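Local atomic coordinates of sorting nexin-3 (Saccharomyces cerevisiae, PDB entry 1OCS), a protein that binds phosphatidylinositol 3-phosphate through its PX domain and helps retrieve late Golgi membrane proteins from the prevacuolar compartment. Residues A[76-80]-A[154-160]; A[85-89]-A[106-110]. One frame throughout, in Å; residues are numbered along the deposited sequence.

Contact 1. Residues A[76-80]-A[154-160]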
ATOM      1  N   SER A  76      -1.586  11.861  -3.908  1.00 17.48           N
ATOM      2  CA  SER A  76      -0.793  11.413  -2.771  1.00 18.25           C
ATOM      3  C   SER A  76       0.376  10.579  -3.273  1.00 18.43           C
ATOM      4  O   SER A  76       0.212   9.691  -4.110  1.00 17.77           O
ATOM      5  CB  SER A  76      -1.643  10.593  -1.798  1.00 19.05           C
ATOM      6  OG  SER A  76      -2.518  11.431  -1.063  1.00 20.20           O
ATOM      7  N   LYS A  77       1.563  10.891  -2.773  1.00 18.78           N
ATOM      8  CA  LYS A  77       2.763  10.169  -3.153  1.00 19.72           C
ATOM      9  C   LYS A  77       3.481   9.855  -1.851  1.00 20.46           C
ATOM     10  O   LYS A  77       3.950  10.757  -1.158  1.00 20.28           O
ATOM     11  CB  LYS A  77       3.644  11.034  -4.060  1.00 22.46           C
ATOM     12  CG  LYS A  77       4.390  10.241  -5.124  1.00 28.23           C
ATOM     13  CD  LYS A  77       5.187  11.141  -6.065  1.00 32.88           C
ATOM     14  CE  LYS A  77       6.391  11.755  -5.366  1.00 36.91           C
ATOM     15  NZ  LYS A  77       7.246  12.534  -6.311  1.00 40.77           N
ATOM     16  N   VAL A  78       3.538   8.574  -1.508  1.00 18.45           N
ATOM     17  CA  VAL A  78       4.181   8.145  -0.278  1.00 18.34           C
ATOM     18  C   VAL A  78       5.027   6.903  -0.523  1.00 17.65           C
ATOM     19  O   VAL A  78       4.887   6.241  -1.551  1.00 18.26           O
ATOM     20  CB  VAL A  78       3.131   7.805   0.803  1.00 18.35           C
ATOM     21  CG1 VAL A  78       2.269   9.023   1.105  1.00 18.16           C
ATOM     22  CG2 VAL A  78       2.257   6.636   0.326  1.00 17.23           C
ATOM     23  N   ARG A  79       5.911   6.590   0.419  1.00 16.49           N
ATOM     24  CA  ARG A  79       6.737   5.399   0.300  1.00 17.01           C
ATOM     25  C   ARG A  79       6.339   4.441   1.413  1.00 16.53           C
ATOM     26  O   ARG A  79       6.012   4.872   2.513  1.00 18.34           O
ATOM     27  CB  ARG A  79       8.221   5.750   0.392  1.00 18.41           C
ATOM     28  CG  ARG A  79       8.705   6.497  -0.830  1.00 20.56           C
ATOM     29  CD  ARG A  79      10.197   6.315  -1.075  1.00 22.08           C
ATOM     30  NE  ARG A  79      10.446   6.329  -2.511  1.00 26.93           N
ATOM     31  CZ  ARG A  79      10.654   5.248  -3.253  1.00 25.65           C
ATOM     32  NH1 ARG A  79      10.664   4.041  -2.703  1.00 23.35           N
ATOM     33  NH2 ARG A  79      10.815   5.371  -4.561  1.00 29.15           N
ATOM     34  N   ARG A  80       6.350   3.147   1.112  1.00 15.47           N
ATOM     35  CA  ARG A  80       5.964   2.127   2.077  1.00 16.42           C
ATOM     36  C   ARG A  80       6.846   0.888   1.979  1.00 16.71           C
ATOM     37  O   ARG A  80       7.144   0.414   0.876  1.00 15.58           O
ATOM     38  CB  ARG A  80       4.509   1.698   1.834  1.00 17.14           C
ATOM     39  CG  ARG A  80       3.476   2.796   2.012  1.00 16.89           C
ATOM     40  CD  ARG A  80       3.311   3.168   3.476  1.00 17.15           C
ATOM     41  NE  ARG A  80       2.235   4.141   3.673  1.00 17.82           N
ATOM     42  CZ  ARG A  80       2.419   5.429   3.951  1.00 19.38           C
ATOM     43  NH1 ARG A  80       3.649   5.929   4.066  1.00 17.83           N
ATOM     44  NH2 ARG A  80       1.367   6.218   4.132  1.00 17.83           N
ATOM     45  N   PHE A 154      -3.324   5.027   4.889  1.00 15.37           N
ATOM     46  CA  PHE A 154      -2.227   4.271   4.282  1.00 14.61           C
ATOM     47  C   PHE A 154      -1.737   4.924   2.998  1.00 14.99           C
ATOM     48  O   PHE A 154      -0.550   4.872   2.667  1.00 14.88           O
ATOM     49  CB  PHE A 154      -2.670   2.846   3.964  1.00 13.77           C
ATOM     50  CG  PHE A 154      -1.563   1.977   3.423  1.00 15.69           C
ATOM     51  CD1 PHE A 154      -0.491   1.610   4.236  1.00 15.01           C
ATOM     52  CD2 PHE A 154      -1.592   1.527   2.103  1.00 14.69           C
ATOM     53  CE1 PHE A 154       0.537   0.805   3.743  1.00 14.90           C
ATOM     54  CE2 PHE A 154      -0.568   0.722   1.601  1.00 16.05           C
ATOM     55  CZ  PHE A 154       0.500   0.360   2.425  1.00 13.65           C
ATOM     56  N   ILE A 155      -2.666   5.530   2.270  1.00 15.84           N
ATOM     57  CA  ILE A 155      -2.349   6.191   1.011  1.00 14.36           C
ATOM     58  C   ILE A 155      -1.843   7.629   1.180  1.00 15.00           C
ATOM     59  O   ILE A 155      -0.940   8.055   0.465  1.00 14.42           O
ATOM     60  CB  ILE A 155      -3.600   6.206   0.091  1.00 15.42           C
ATOM     61  CG1 ILE A 155      -3.877   4.788  -0.420  1.00 12.75           C
ATOM     62  CG2 ILE A 155      -3.412   7.203  -1.062  1.00 13.38           C
ATOM     63  CD1 ILE A 155      -5.213   4.636  -1.125  1.00 13.13           C
ATOM     64  N   GLU A 156      -2.412   8.358   2.137  1.00 14.16           N
ATOM     65  CA  GLU A 156      -2.067   9.763   2.351  1.00 16.20           C
ATOM     66  C   GLU A 156      -0.950  10.150   3.319  1.00 18.43           C
ATOM     67  O   GLU A 156      -0.174  11.059   3.030  1.00 16.59           O
ATOM     68  CB  GLU A 156      -3.322  10.542   2.767  1.00 16.69           C
ATOM     69  CG  GLU A 156      -4.385  10.658   1.687  1.00 15.12           C
ATOM     70  CD  GLU A 156      -5.549  11.542   2.112  1.00 17.11           C
ATOM     71  OE1 GLU A 156      -6.328  11.958   1.233  1.00 15.09           O
ATOM     72  OE2 GLU A 156      -5.686  11.820   3.324  1.00 18.08           O
ATOM     73  N   ALA A 157      -0.878   9.490   4.469  1.00 18.76           N
ATOM     74  CA  ALA A 157       0.125   9.840   5.472  1.00 20.49           C
ATOM     75  C   ALA A 157       1.563   9.720   4.993  1.00 22.66           C
ATOM     76  O   ALA A 157       1.921   8.776   4.287  1.00 22.51           O
ATOM     77  CB  ALA A 157      -0.078   8.989   6.724  1.00 20.04           C
ATOM     78  N   GLU A 158       2.395  10.682   5.373  1.00 24.31           N
ATOM     79  CA  GLU A 158       3.797  10.627   4.985  1.00 27.18           C
ATOM     80  C   GLU A 158       4.384   9.379   5.636  1.00 27.07           C
ATOM     81  O   GLU A 158       5.141   8.635   5.017  1.00 25.42           O
ATOM     82  CB  GLU A 158       4.555  11.862   5.470  1.00 29.39           C
ATOM     83  CG  GLU A 158       6.037  11.802   5.154  1.00 35.57           C
ATOM     84  CD  GLU A 158       6.792  13.026   5.618  1.00 40.24           C
ATOM     85  OE1 GLU A 158       8.033  13.038   5.475  1.00 43.21           O
ATOM     86  OE2 GLU A 158       6.151  13.973   6.124  1.00 42.27           O
ATOM     87  N   LYS A 159       4.015   9.158   6.893  1.00 28.66           N
ATOM     88  CA  LYS A 159       4.478   7.998   7.638  1.00 32.77           C
ATOM     89  C   LYS A 159       3.264   7.236   8.160  1.00 33.53           C
ATOM     90  O   LYS A 159       2.448   7.782   8.903  1.00 32.73           O
ATOM     91  CB  LYS A 159       5.364   8.439   8.807  1.00 35.48           C
ATOM     92  CG  LYS A 159       5.976   7.286   9.585  1.00 41.59           C
ATOM     93  CD  LYS A 159       6.949   7.776  10.651  1.00 44.01           C
ATOM     94  CE  LYS A 159       7.611   6.608  11.364  1.00 45.53           C
ATOM     95  NZ  LYS A 159       8.281   5.691  10.392  1.00 46.98           N
ATOM     96  N   PHE A 160       3.134   5.976   7.759  1.00 34.03           N
ATOM     97  CA  PHE A 160       2.008   5.165   8.202  1.00 36.18           C
ATOM     98  C   PHE A 160       2.305   4.566   9.572  1.00 39.08           C
ATOM     99  O   PHE A 160       3.268   3.821   9.734  1.00 40.22           O
ATOM    100  CB  PHE A 160       1.738   4.045   7.195  1.00 33.19           C
ATOM    101  CG  PHE A 160       0.553   3.191   7.545  1.00 31.46           C
ATOM    102  CD1 PHE A 160      -0.716   3.752   7.655  1.00 29.70           C
ATOM    103  CD2 PHE A 160       0.705   1.823   7.763  1.00 30.78           C
ATOM    104  CE1 PHE A 160      -1.820   2.966   7.978  1.00 29.88           C
ATOM    105  CE2 PHE A 160      -0.393   1.027   8.086  1.00 30.03           C
ATOM    106  CZ  PHE A 160      -1.657   1.597   8.194  1.00 30.08           C
TER
HETATM  107  O   HOH W   1       6.131   8.640   2.597  1.00 19.37           O
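Ser76, Val78 and Arg80 of the strand 76-80 face the segment 154-160, in which the last turn of a helix runs out at Glu156 and the chain leaves helical geometry at Ala157. The backbones approach most closely at Ser76 and Glu156, 5.5 Å from CA to CA, and draw apart to 7.9 Å between the CA atoms of Arg80 and Phe160. Arg80 dominates the contact. A bend at chi2 (-71°) folds its chain back over the strand and delivers the guanidinium to carbonyls at and just beyond the helix end. Its NH2 makes a nearly straight bond to Ala157 O (2.6 Å, 164°) and a second to Phe154 O (2.8 Å), which it meets from above the carbonyl plane. NH1 reaches Glu158 O at 3.2 Å and also Arg79 O of its own strand. Val78 CG2 lies over the centre of one guanidinium face and Phe160 CB toward the rim of the other, which fixes the tilt of the group. Arginine suits this place because one planar cation can serve several carbonyls at once; an alanine here would probably leave the carbonyls of Phe154, Ala157 and Glu158 without these donors and free the C-terminal segment to shift. Val78, a compact branched residue, sets CG1 3.2 Å from Ala157 O, while a water joins Arg79 N to Glu158 O. Strand 75-81 is an edge of the antiparallel sheet, paired with strand 57-66, and helix 149-156 packs Phe154 on Ile62 of that neighbour and against Phe85 and Phe88 of helix 82-89.

Contact 2. Residues A[85-89]-A[106-110]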
ATOM      1  N   PHE A  85       2.847  -2.622   4.374  1.00 12.54           N
ATOM      2  CA  PHE A  85       1.713  -3.249   3.701  1.00 14.27           C
ATOM      3  C   PHE A  85       1.153  -4.354   4.602  1.00 14.00           C
ATOM      4  O   PHE A  85      -0.066  -4.538   4.696  1.00 14.10           O
ATOM      5  CB  PHE A  85       2.149  -3.863   2.361  1.00 13.95           C
ATOM      6  CG  PHE A  85       2.286  -2.862   1.240  1.00 15.34           C
ATOM      7  CD1 PHE A  85       1.212  -2.600   0.390  1.00 14.79           C
ATOM      8  CD2 PHE A  85       3.489  -2.201   1.019  1.00 13.15           C
ATOM      9  CE1 PHE A  85       1.335  -1.694  -0.668  1.00 15.33           C
ATOM     10  CE2 PHE A  85       3.622  -1.290  -0.039  1.00 14.87           C
ATOM     11  CZ  PHE A  85       2.543  -1.039  -0.882  1.00 13.85           C
ATOM     12  N   GLU A  86       2.047  -5.091   5.258  1.00 12.54           N
ATOM     13  CA  GLU A  86       1.622  -6.165   6.150  1.00 14.16           C
ATOM     14  C   GLU A  86       0.824  -5.601   7.316  1.00 13.90           C
ATOM     15  O   GLU A  86      -0.196  -6.162   7.715  1.00 13.15           O
ATOM     16  CB  GLU A  86       2.829  -6.938   6.690  1.00 14.00           C
ATOM     17  CG  GLU A  86       3.485  -7.858   5.676  1.00 16.11           C
ATOM     18  CD  GLU A  86       4.688  -8.592   6.255  1.00 20.26           C
ATOM     19  OE1 GLU A  86       5.646  -7.926   6.710  1.00 19.24           O
ATOM     20  OE2 GLU A  86       4.670  -9.838   6.254  1.00 21.27           O
ATOM     21  N   PHE A  87       1.304  -4.497   7.874  1.00 14.66           N
ATOM     22  CA  PHE A  87       0.615  -3.862   8.984  1.00 15.79           C
ATOM     23  C   PHE A  87      -0.724  -3.319   8.491  1.00 14.23           C
ATOM     24  O   PHE A  87      -1.736  -3.435   9.174  1.00 14.51           O
ATOM     25  CB  PHE A  87       1.459  -2.721   9.553  1.00 18.38           C
ATOM     26  CG  PHE A  87       0.867  -2.090  10.777  1.00 23.43           C
ATOM     27  CD1 PHE A  87       0.644  -2.846  11.923  1.00 25.31           C
ATOM     28  CD2 PHE A  87       0.521  -0.744  10.784  1.00 25.37           C
ATOM     29  CE1 PHE A  87       0.083  -2.267  13.060  1.00 28.31           C
ATOM     30  CE2 PHE A  87      -0.041  -0.155  11.919  1.00 27.65           C
ATOM     31  CZ  PHE A  87      -0.260  -0.919  13.056  1.00 26.39           C
ATOM     32  N   PHE A  88      -0.722  -2.734   7.297  1.00 14.67           N
ATOM     33  CA  PHE A  88      -1.940  -2.180   6.706  1.00 15.02           C
ATOM     34  C   PHE A  88      -3.008  -3.260   6.521  1.00 14.07           C
ATOM     35  O   PHE A  88      -4.179  -3.035   6.830  1.00 15.61           O
ATOM     36  CB  PHE A  88      -1.615  -1.522   5.356  1.00 13.89           C
ATOM     37  CG  PHE A  88      -2.829  -1.154   4.541  1.00 13.24           C
ATOM     38  CD1 PHE A  88      -3.791  -0.284   5.042  1.00 13.97           C
ATOM     39  CD2 PHE A  88      -2.998  -1.668   3.258  1.00 14.17           C
ATOM     40  CE1 PHE A  88      -4.907   0.073   4.278  1.00 13.23           C
ATOM     41  CE2 PHE A  88      -4.107  -1.320   2.486  1.00 15.83           C
ATOM     42  CZ  PHE A  88      -5.063  -0.444   3.001  1.00 14.59           C
ATOM     43  N   ARG A  89      -2.609  -4.431   6.023  1.00 14.36           N
ATOM     44  CA  ARG A  89      -3.569  -5.514   5.815  1.00 14.28           C
ATOM     45  C   ARG A  89      -4.224  -5.903   7.139  1.00 14.78           C
ATOM     46  O   ARG A  89      -5.435  -6.095   7.201  1.00 14.52           O
ATOM     47  CB  ARG A  89      -2.896  -6.740   5.186  1.00 13.30           C
ATOM     48  CG  ARG A  89      -3.876  -7.857   4.793  1.00 13.46           C
ATOM     49  CD  ARG A  89      -3.175  -8.994   4.034  1.00 14.41           C
ATOM     50  NE  ARG A  89      -4.121  -9.959   3.473  1.00 15.21           N
ATOM     51  CZ  ARG A  89      -4.683 -10.955   4.156  1.00 17.65           C
ATOM     52  NH1 ARG A  89      -4.396 -11.138   5.441  1.00 14.74           N
ATOM     53  NH2 ARG A  89      -5.547 -11.766   3.555  1.00 13.80           N
ATOM     54  N   VAL A 106     -10.274  -9.805   2.144  1.00 22.51           N
ATOM     55  CA  VAL A 106      -9.070  -9.156   1.653  1.00 18.54           C
ATOM     56  C   VAL A 106      -8.084 -10.211   1.184  1.00 18.39           C
ATOM     57  O   VAL A 106      -7.746 -11.133   1.931  1.00 17.63           O
ATOM     58  CB  VAL A 106      -8.405  -8.310   2.757  1.00 19.76           C
ATOM     59  CG1 VAL A 106      -7.139  -7.639   2.213  1.00 15.56           C
ATOM     60  CG2 VAL A 106      -9.387  -7.278   3.276  1.00 16.23           C
ATOM     61  N   PRO A 107      -7.605 -10.088  -0.061  1.00 17.53           N
ATOM     62  CA  PRO A 107      -6.648 -11.030  -0.648  1.00 17.90           C
ATOM     63  C   PRO A 107      -5.349 -11.118   0.141  1.00 17.75           C
ATOM     64  O   PRO A 107      -4.973 -10.175   0.841  1.00 16.23           O
ATOM     65  CB  PRO A 107      -6.392 -10.453  -2.042  1.00 17.22           C
ATOM     66  CG  PRO A 107      -7.633  -9.696  -2.342  1.00 21.82           C
ATOM     67  CD  PRO A 107      -7.964  -9.038  -1.028  1.00 19.12           C
ATOM     68  N   HIS A 108      -4.666 -12.251   0.011  1.00 17.98           N
ATOM     69  CA  HIS A 108      -3.375 -12.458   0.659  1.00 19.22           C
ATOM     70  C   HIS A 108      -2.411 -11.431   0.077  1.00 19.86           C
ATOM     71  O   HIS A 108      -2.529 -11.069  -1.094  1.00 18.37           O
ATOM     72  CB  HIS A 108      -2.812 -13.845   0.320  1.00 21.78           C
ATOM     73  CG  HIS A 108      -3.450 -14.975   1.067  1.00 23.04           C
ATOM     74  ND1 HIS A 108      -3.257 -16.294   0.716  1.00 25.02           N
ATOM     75  CD2 HIS A 108      -4.234 -14.991   2.169  1.00 24.39           C
ATOM     76  CE1 HIS A 108      -3.896 -17.073   1.570  1.00 24.60           C
ATOM     77  NE2 HIS A 108      -4.497 -16.308   2.462  1.00 24.26           N
ATOM     78  N   LEU A 109      -1.458 -10.966   0.884  1.00 20.07           N
ATOM     79  CA  LEU A 109      -0.452 -10.032   0.393  1.00 21.96           C
ATOM     80  C   LEU A 109       0.511 -10.913  -0.390  1.00 23.10           C
ATOM     81  O   LEU A 109       0.924 -11.955   0.100  1.00 22.48           O
ATOM     82  CB  LEU A 109       0.326  -9.392   1.543  1.00 19.32           C
ATOM     83  CG  LEU A 109       0.269  -7.890   1.818  1.00 22.57           C
ATOM     84  CD1 LEU A 109       1.481  -7.547   2.683  1.00 21.17           C
ATOM     85  CD2 LEU A 109       0.292  -7.068   0.533  1.00 15.81           C
ATOM     86  N   PRO A 110       0.874 -10.516  -1.615  1.00 26.13           N
ATOM     87  CA  PRO A 110       1.801 -11.337  -2.400  1.00 28.52           C
ATOM     88  C   PRO A 110       3.227 -11.186  -1.882  1.00 30.38           C
ATOM     89  O   PRO A 110       3.510 -10.291  -1.091  1.00 30.84           O
ATOM     90  CB  PRO A 110       1.661 -10.772  -3.817  1.00 29.11           C
ATOM     91  CG  PRO A 110       0.312 -10.088  -3.804  1.00 28.88           C
ATOM     92  CD  PRO A 110       0.288  -9.453  -2.447  1.00 26.58           C
TER
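Arg89 stretches from helix 82-89 to the irregular segment 106-110 and ends on two consecutive backbone carbonyls. With CG anti to the backbone N (chi1 -173°) and the chain extended as far as NE, the side chain spans the distance between helix and loop. NE gives the straightest bond, 2.8 Å to Pro107 O at 163°, with that oxygen in the guanidinium plane. NH2 adds two weak bonds, to Val106 O at 2.8 Å and to Pro107 O at 3.2 Å. Pro107 O therefore accepts from both nitrogens, and it also takes a hydrogen bond from Trp134 NE1 of helix 121-139. Arginine suits the place because its long chain crosses the gap and its NE and NH2 can both serve one carbonyl oxygen. Val106 CG1 lies alongside the aliphatic part of Arg89, and the edge of the His108 ring comes near NH2. About one turn earlier on the helix, Phe85 and Glu86 receive Leu109, whose side chain crosses that of Glu86 at about a right angle, its CD1 3.6 Å from Glu86 CG and 3.8 Å from Phe85 CB. The chemistry implies a loop held by its main-chain oxygens at one end and a buried leucine at the other.

Contact 2 is nested inside the chain loop that contact 1 closes, and the two centres lie 16 Å apart on opposite sides of the chain's centre. Helix 82-89, which directly follows strand 75-81, joins them: Arg80 CB touches Phe85 CE2 at 3.6 Å, Phe154 CB meets Phe88 CD1 at 3.5 Å, and Phe160 CE2 reaches Phe87 CD2 at 3.4 Å. Both contacts lie near residues of the phosphatidylinositol 3-phosphate site, partly because these are close in sequence. The side chain of Arg80 comes within about 6 Å of that of Arg81, while those of Glu86 and His108 come within about 4 Å of Ser83 and Lys112 respectively. This arrangement is consistent with both contacts helping to position the lipid-binding residues.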